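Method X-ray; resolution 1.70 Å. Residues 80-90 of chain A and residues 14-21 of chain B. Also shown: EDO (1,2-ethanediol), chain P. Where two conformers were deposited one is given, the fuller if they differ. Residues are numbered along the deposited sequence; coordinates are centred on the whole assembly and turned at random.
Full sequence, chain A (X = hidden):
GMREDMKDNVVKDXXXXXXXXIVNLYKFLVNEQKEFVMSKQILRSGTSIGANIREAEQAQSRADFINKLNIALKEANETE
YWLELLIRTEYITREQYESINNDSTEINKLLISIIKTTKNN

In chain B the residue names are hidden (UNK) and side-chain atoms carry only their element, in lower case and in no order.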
ATOM      1  N   GLU A  80       2.875  10.083  16.244  1.00 15.17           N
ATOM      2  CA  GLU A  80       3.570  10.841  17.250  1.00 16.06           C
ATOM      3  C   GLU A  80       4.742  11.599  16.667  1.00 15.54           C
ATOM      4  O   GLU A  80       5.073  12.688  17.136  1.00 16.74           O
ATOM      5  CB  GLU A  80       4.030   9.908  18.353  1.00 17.30           C
ATOM      6  CG  GLU A  80       2.828   9.416  19.208  1.00 16.99           C
ATOM      7  CD  GLU A  80       2.942   8.012  19.721  1.00 23.96           C
ATOM      8  OE1 GLU A  80       4.032   7.417  19.698  1.00 22.77           O
ATOM      9  OE2 GLU A  80       1.877   7.488  20.114  1.00 21.77           O
ATOM     10  N   TYR A  81       5.383  11.021  15.656  1.00 13.61           N
ATOM     11  CA  TYR A  81       6.450  11.770  14.912  0.50 14.70           C
ATOM     12  C   TYR A  81       5.875  12.925  14.153  1.00 15.68           C
ATOM     13  O   TYR A  81       6.442  14.010  14.187  1.00 16.25           O
ATOM     14  CB  TYR A  81       7.308  10.950  13.917  0.50 12.03           C
ATOM     15  CG  TYR A  81       8.685  11.591  13.680  0.50 10.52           C
ATOM     16  CD1 TYR A  81       9.523  11.843  14.755  0.50 15.71           C
ATOM     17  CD2 TYR A  81       9.163  11.925  12.393  0.50  6.32           C
ATOM     18  CE1 TYR A  81      10.748  12.416  14.594  0.50 11.87           C
ATOM     19  CE2 TYR A  81      10.392  12.508  12.234  0.50  7.71           C
ATOM     20  CZ  TYR A  81      11.186  12.749  13.341  0.50  5.56           C
ATOM     21  OH  TYR A  81      12.434  13.310  13.184  0.50 10.99           O
ATOM     22  N   TRP A  82       4.767  12.736  13.452  1.00 16.01           N
ATOM     23  CA  TRP A  82       4.150  13.867  12.758  1.00 15.35           C
ATOM     24  C   TRP A  82       3.744  14.950  13.750  1.00 14.94           C
ATOM     25  O   TRP A  82       3.870  16.145  13.468  1.00 15.12           O
ATOM     26  CB  TRP A  82       2.947  13.458  11.896  1.00 14.58           C
ATOM     27  CG  TRP A  82       3.321  12.634  10.698  1.00 15.46           C
ATOM     28  CD1 TRP A  82       2.978  11.333  10.475  1.00 19.65           C
ATOM     29  CD2 TRP A  82       4.112  13.038   9.577  1.00 16.50           C
ATOM     30  NE1 TRP A  82       3.496  10.907   9.274  1.00 20.21           N
ATOM     31  CE2 TRP A  82       4.211  11.926   8.705  1.00 17.72           C
ATOM     32  CE3 TRP A  82       4.754  14.226   9.222  1.00 18.21           C
ATOM     33  CZ2 TRP A  82       4.893  11.983   7.488  1.00 17.47           C
ATOM     34  CZ3 TRP A  82       5.448  14.279   8.021  1.00 19.47           C
ATOM     35  CH2 TRP A  82       5.522  13.155   7.169  1.00 17.81           C
ATOM     36  N   LEU A  83       3.243  14.554  14.913  1.00 16.59           N
ATOM     37  CA  LEU A  83       2.946  15.547  15.952  1.00 15.76           C
ATOM     38  C   LEU A  83       4.197  16.323  16.367  1.00 15.67           C
ATOM     39  O   LEU A  83       4.143  17.547  16.548  1.00 15.13           O
ATOM     40  CB  LEU A  83       2.303  14.863  17.163  1.00 18.53           C
ATOM     41  CG  LEU A  83       0.888  14.303  17.034  1.00 19.84           C
ATOM     42  CD1 LEU A  83       0.515  13.554  18.316  1.00 22.25           C
ATOM     43  CD2 LEU A  83      -0.155  15.432  16.733  1.00 18.45           C
ATOM     44  N   GLU A  84       5.319  15.629  16.562  1.00 16.05           N
ATOM     45  CA  GLU A  84       6.582  16.286  16.853  1.00 16.42           C
ATOM     46  C   GLU A  84       6.939  17.343  15.781  1.00 16.05           C
ATOM     47  O   GLU A  84       7.370  18.459  16.089  1.00 15.54           O
ATOM     48  CB  GLU A  84       7.717  15.272  16.874  1.00 17.84           C
ATOM     49  CG  GLU A  84       7.905  14.473  18.115  1.00 28.39           C
ATOM     50  CD  GLU A  84       9.277  13.783  18.108  1.00 29.39           C
ATOM     51  OE1 GLU A  84      10.283  14.514  18.155  1.00 35.77           O
ATOM     52  OE2 GLU A  84       9.338  12.546  17.994  1.00 36.77           O
ATOM     53  N   LEU A  85       6.805  16.955  14.516  1.00 15.73           N
ATOM     54  CA  LEU A  85       7.078  17.873  13.409  1.00 12.16           C
ATOM     55  C   LEU A  85       6.139  19.089  13.440  1.00 14.90           C
ATOM     56  O   LEU A  85       6.591  20.206  13.233  1.00 15.23           O
ATOM     57  CB  LEU A  85       6.971  17.119  12.100  1.00 13.89           C
ATOM     58  CG  LEU A  85       8.175  16.221  11.800  1.00 18.39           C
ATOM     59  CD1 LEU A  85       7.978  15.339  10.551  1.00 18.47           C
ATOM     60  CD2 LEU A  85       9.453  17.063  11.640  1.00 17.92           C
ATOM     61  N   LEU A  86       4.855  18.860  13.725  1.00 14.39           N
ATOM     62  CA  LEU A  86       3.830  19.911  13.764  1.00 14.83           C
ATOM     63  C   LEU A  86       4.114  20.927  14.869  1.00 15.62           C
ATOM     64  O   LEU A  86       3.963  22.106  14.655  1.00 15.81           O
ATOM     65  CB  LEU A  86       2.417  19.285  13.950  1.00 14.27           C
ATOM     66  CG  LEU A  86       1.863  18.648  12.654  1.00 16.71           C
ATOM     67  CD1 LEU A  86       0.688  17.691  12.868  1.00 14.28           C
ATOM     68  CD2 LEU A  86       1.461  19.712  11.618  1.00 18.11           C
ATOM     69  N   ILE A  87       4.540  20.470  16.037  1.00 14.99           N
ATOM     70  CA  ILE A  87       4.903  21.410  17.121  1.00 13.95           C
ATOM     71  C   ILE A  87       6.238  22.137  16.823  1.00 14.62           C
ATOM     72  O   ILE A  87       6.366  23.333  17.054  1.00 15.93           O
ATOM     73  CB  ILE A  87       4.899  20.739  18.530  1.00 15.28           C
ATOM     74  CG1 ILE A  87       4.988  21.789  19.633  1.00 18.13           C
ATOM     75  CG2 ILE A  87       6.001  19.669  18.675  1.00 18.72           C
ATOM     76  CD1 ILE A  87       3.842  22.784  19.623  1.00 24.18           C
ATOM     77  N   ARG A  88       7.207  21.417  16.266  1.00 15.62           N
ATOM     78  CA  ARG A  88       8.481  21.996  15.872  1.00 15.53           C
ATOM     79  C   ARG A  88       8.320  23.105  14.833  1.00 14.10           C
ATOM     80  O   ARG A  88       9.012  24.129  14.900  1.00 15.25           O
ATOM     81  CB  ARG A  88       9.433  20.895  15.379  1.00 14.90           C
ATOM     82  CG  ARG A  88      10.591  21.353  14.577  1.00 19.26           C
ATOM     83  CD  ARG A  88      11.536  22.196  15.412  1.00 24.20           C
ATOM     84  NE  ARG A  88      12.699  22.632  14.641  1.00 26.20           N
ATOM     85  CZ  ARG A  88      12.663  23.531  13.659  1.00 27.56           C
ATOM     86  NH1 ARG A  88      11.535  24.139  13.322  1.00 29.00           N
ATOM     87  NH2 ARG A  88      13.767  23.839  13.012  1.00 29.98           N
ATOM     88  N   THR A  89       7.384  22.910  13.901  1.00 14.47           N
ATOM     89  CA  THR A  89       7.106  23.894  12.873  1.00 14.77           C
ATOM     90  C   THR A  89       5.996  24.913  13.226  1.00 14.69           C
ATOM     91  O   THR A  89       5.619  25.747  12.384  1.00 18.05           O
ATOM     92  CB  THR A  89       6.737  23.180  11.577  1.00 13.53           C
ATOM     93  OG1 THR A  89       5.584  22.351  11.779  1.00 15.57           O
ATOM     94  CG2 THR A  89       7.926  22.340  11.086  1.00 16.89           C
ATOM     95  N   GLU A  90       5.493  24.841  14.453  1.00 16.50           N
ATOM     96  CA  GLU A  90       4.564  25.823  15.015  1.00 18.72           C
ATOM     97  C   GLU A  90       3.176  25.851  14.358  1.00 18.38           C
ATOM     98  O   GLU A  90       2.474  26.863  14.434  1.00 18.02           O
ATOM     99  CB  GLU A  90       5.208  27.219  15.101  1.00 17.97           C
ATOM    100  CG  GLU A  90       6.479  27.201  15.989  1.00 22.42           C
ATOM    101  CD  GLU A  90       7.140  28.571  16.176  1.00 23.87           C
ATOM    102  OE1 GLU A  90       6.665  29.570  15.605  1.00 32.46           O
ATOM    103  OE2 GLU A  90       8.157  28.631  16.894  1.00 34.68           O
TER
ATOM    104  N   UNK B  14      19.060  15.872  14.841  1.00 17.94           N
ATOM    105  CA  UNK B  14      19.416  16.072  13.438  0.50 17.25           C
ATOM    106  C   UNK B  14      18.350  15.486  12.511  1.00 15.33           C
ATOM    107  O   UNK B  14      18.043  16.065  11.464  1.00 16.74           O
ATOM    108  c   UNK B  14      21.973  16.092  13.808  0.50 18.40           C
ATOM    109  c   UNK B  14      23.609  17.976  13.775  0.50 19.32           C
ATOM    110  n   UNK B  14      23.595  19.452  13.878  0.50 21.41           N
ATOM    111  c   UNK B  14      20.772  15.433  13.133  0.50 16.52           C
ATOM    112  c   UNK B  14      22.257  17.472  13.279  0.50 18.25           C
ATOM    113  N   UNK B  15      17.786  14.327  12.890  1.00 17.53           N
ATOM    114  CA  UNK B  15      16.766  13.672  12.058  1.00 16.75           C
ATOM    115  C   UNK B  15      15.471  14.487  12.046  1.00 17.16           C
ATOM    116  O   UNK B  15      14.825  14.570  11.023  1.00 16.59           O
ATOM    117  o   UNK B  15      15.959  12.054  13.707  1.00 23.72           O
ATOM    118  c   UNK B  15      16.578  12.202  12.449  1.00 18.67           C
ATOM    119  N   UNK B  16      15.119  15.133  13.164  1.00 15.88           N
ATOM    120  CA  UNK B  16      13.961  16.023  13.192  1.00 18.06           C
ATOM    121  C   UNK B  16      14.175  17.253  12.311  1.00 17.65           C
ATOM    122  O   UNK B  16      13.320  17.624  11.533  1.00 16.06           O
ATOM    123  c   UNK B  16      12.213  18.047  16.124  1.00 25.39           C
ATOM    124  c   UNK B  16      12.377  17.326  14.766  1.00 21.77           C
ATOM    125  c   UNK B  16      13.628  16.433  14.638  1.00 16.66           C
ATOM    126  c   UNK B  16      11.116  16.499  14.487  1.00 24.73           C
ATOM    127  N   UNK B  17      15.330  17.893  12.426  1.00 17.57           N
ATOM    128  CA  UNK B  17      15.648  19.037  11.561  1.00 16.65           C
ATOM    129  C   UNK B  17      15.632  18.648  10.086  1.00 16.22           C
ATOM    130  O   UNK B  17      15.123  19.388   9.226  1.00 17.25           O
ATOM    131  o   UNK B  17      15.161  21.243  14.505  1.00 33.39           O
ATOM    132  c   UNK B  17      15.897  21.333  13.507  1.00 31.10           C
ATOM    133  c   UNK B  17      16.991  20.285  13.346  1.00 20.91           C
ATOM    134  o   UNK B  17      15.769  22.233  12.641  1.00 31.87           O
ATOM    135  c   UNK B  17      16.999  19.642  11.963  1.00 16.97           C
ATOM    136  N   UNK B  18      16.155  17.462   9.792  1.00 15.39           N
ATOM    137  CA  UNK B  18      16.215  16.985   8.411  1.00 15.36           C
ATOM    138  C   UNK B  18      14.807  16.739   7.909  1.00 16.34           C
ATOM    139  O   UNK B  18      14.483  17.050   6.792  1.00 15.55           O
ATOM    140  c   UNK B  18      18.078  15.964   6.051  1.00 18.61           C
ATOM    141  c   UNK B  18      16.818  13.624   5.179  1.00 19.90           C
ATOM    142  c   UNK B  18      18.270  15.496   4.757  1.00 18.51           C
ATOM    143  c   UNK B  18      16.638  14.076   6.476  1.00 18.16           C
ATOM    144  c   UNK B  18      17.604  14.323   4.321  1.00 16.74           C
ATOM    145  c   UNK B  18      17.266  15.240   6.932  1.00 16.89           C
ATOM    146  c   UNK B  18      17.055  15.726   8.333  1.00 17.05           C
ATOM    147  N   UNK B  19      13.961  16.162   8.760  1.00 16.36           N
ATOM    148  CA  UNK B  19      12.543  15.981   8.397  1.00 15.66           C
ATOM    149  C   UNK B  19      11.881  17.289   8.018  1.00 16.78           C
ATOM    150  O   UNK B  19      11.150  17.365   7.039  1.00 18.38           O
ATOM    151  c   UNK B  19      11.734  15.253   9.550  1.00 14.02           C
ATOM    152  N   UNK B  20      12.119  18.353   8.784  1.00 16.00           N
ATOM    153  CA  UNK B  20      11.572  19.655   8.436  1.00 17.00           C
ATOM    154  C   UNK B  20      12.131  20.109   7.091  1.00 15.12           C
ATOM    155  O   UNK B  20      11.377  20.580   6.241  1.00 16.24           O
ATOM    156  c   UNK B  20      11.880  20.712   9.532  1.00 18.42           C
ATOM    157  c   UNK B  20      11.513  22.135   9.062  1.00 18.16           C
ATOM    158  c   UNK B  20      11.189  20.298  10.851  1.00 18.25           C
ATOM    159  N   UNK B  21      13.449  19.959   6.885  1.00 16.39           N
ATOM    160  CA  UNK B  21      14.025  20.318   5.563  1.00 15.11           C
ATOM    161  C   UNK B  21      13.338  19.588   4.424  1.00 15.85           C
ATOM    162  O   UNK B  21      13.124  20.167   3.354  1.00 15.20           O
ATOM    163  n   UNK B  21      19.211  22.636   2.828  1.00 23.51           N
ATOM    164  c   UNK B  21      16.380  20.917   6.299  1.00 20.09           C
ATOM    165  c   UNK B  21      15.519  20.043   5.448  1.00 15.94           C
ATOM    166  c   UNK B  21      17.798  20.894   5.764  1.00 24.10           C
ATOM    167  c   UNK B  21      19.133  21.846   3.893  1.00 22.36           C
ATOM    168  n   UNK B  21      17.979  21.713   4.550  1.00 25.55           N
ATOM    169  n   UNK B  21      20.213  21.191   4.299  1.00 20.24           N
TER
HETATM  170  C1  EDO P 124      15.910  24.349   4.245  1.00 38.07           C
HETATM  171  O1  EDO P 124      16.049  23.614   3.033  1.00 46.47           O
HETATM  172  C2  EDO P 124      14.451  24.422   4.638  1.00 36.13           C
HETATM  173  O2  EDO P 124      14.164  23.841   5.909  1.00 38.33           O
HETATM  174  O   HOH W   1      13.906  13.050  15.503  0.50 16.44           O

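Position 14 of chain B carries four carbons in a row ending in a nitrogen. The chain stays out of reach of the chain A stretch. An unbranched chain with a terminal amine is lysine, K14(B).

Position 15 has one carbon and one oxygen. The oxygen lies 3.8 Å from OH of Y81(A). One carbon ending in one oxygen is serine, S15(B). Its OG accepts a hydrogen bond from water 1 at 2.9 Å. The same water lies 2.8 Å from OH of Y81(A) and so bridges the two hydroxyls.

Position 16 has four carbons, forked at the second. The group sits as a knob among Y81(A), E84(A), L85(A) and R88(A). The fork places it as leucine, L16(B). Its CD1 comes within 3.3 Å of CD2 of L85(A) and 3.9 Å of CZ of Y81(A), while CD2 of L16(B) lies 4.0 Å from CG of R88(A). The tyrosine hydroxyl also packs on the backbone here, with OH of Y81(A) 3.1 Å from CA of L16(B).

Position 17 has three carbons, the third carrying two oxygens. Both oxygens face the guanidinium of R88(A). Three carbons including the carboxylate make it glutamate, E17(B). CA to CB points away from chain A, but with chi1 and chi2 both m the carboxylate comes back to it. NE of R88(A) donates to OE2 of E17(B) at 2.8 Å, and NH2 of R88(A) donates to OE1 of E17(B) at 2.6 Å.

Position 18 has one carbon and a ring of six carbons with no oxygen. It points away from chain A and makes no contact there. It is phenylalanine, F18(B).

Position 19 has a single carbon. It points toward chain A, and its CB lies 3.6 Å from CD2 of L85(A). A lone carbon is alanine, A19(B).

Position 20 has one carbon carrying two more. One of its outer carbons lies 3.8 Å from CD2 of L85(A) and 3.9 Å from CG2 of T89(A). The fork at the first carbon marks valine, V20(B), and the touching atom is its CG2.

Position 21 has three carbons, a nitrogen, then a carbon with two nitrogens. The side chain does not reach the chain A stretch. It is arginine, R21(B). Its NE donates to O1 of the ethanediol at 3.1 Å.

The two helices cross at 75°, so contact is local. L85(A) meets L16(B), A19(B) and V20(B) in an apolar patch. The salt bridge of R88(A) and E17(B) adds a charged, two-pronged link beside it.

Chain B (14-21) KSLEFAVR
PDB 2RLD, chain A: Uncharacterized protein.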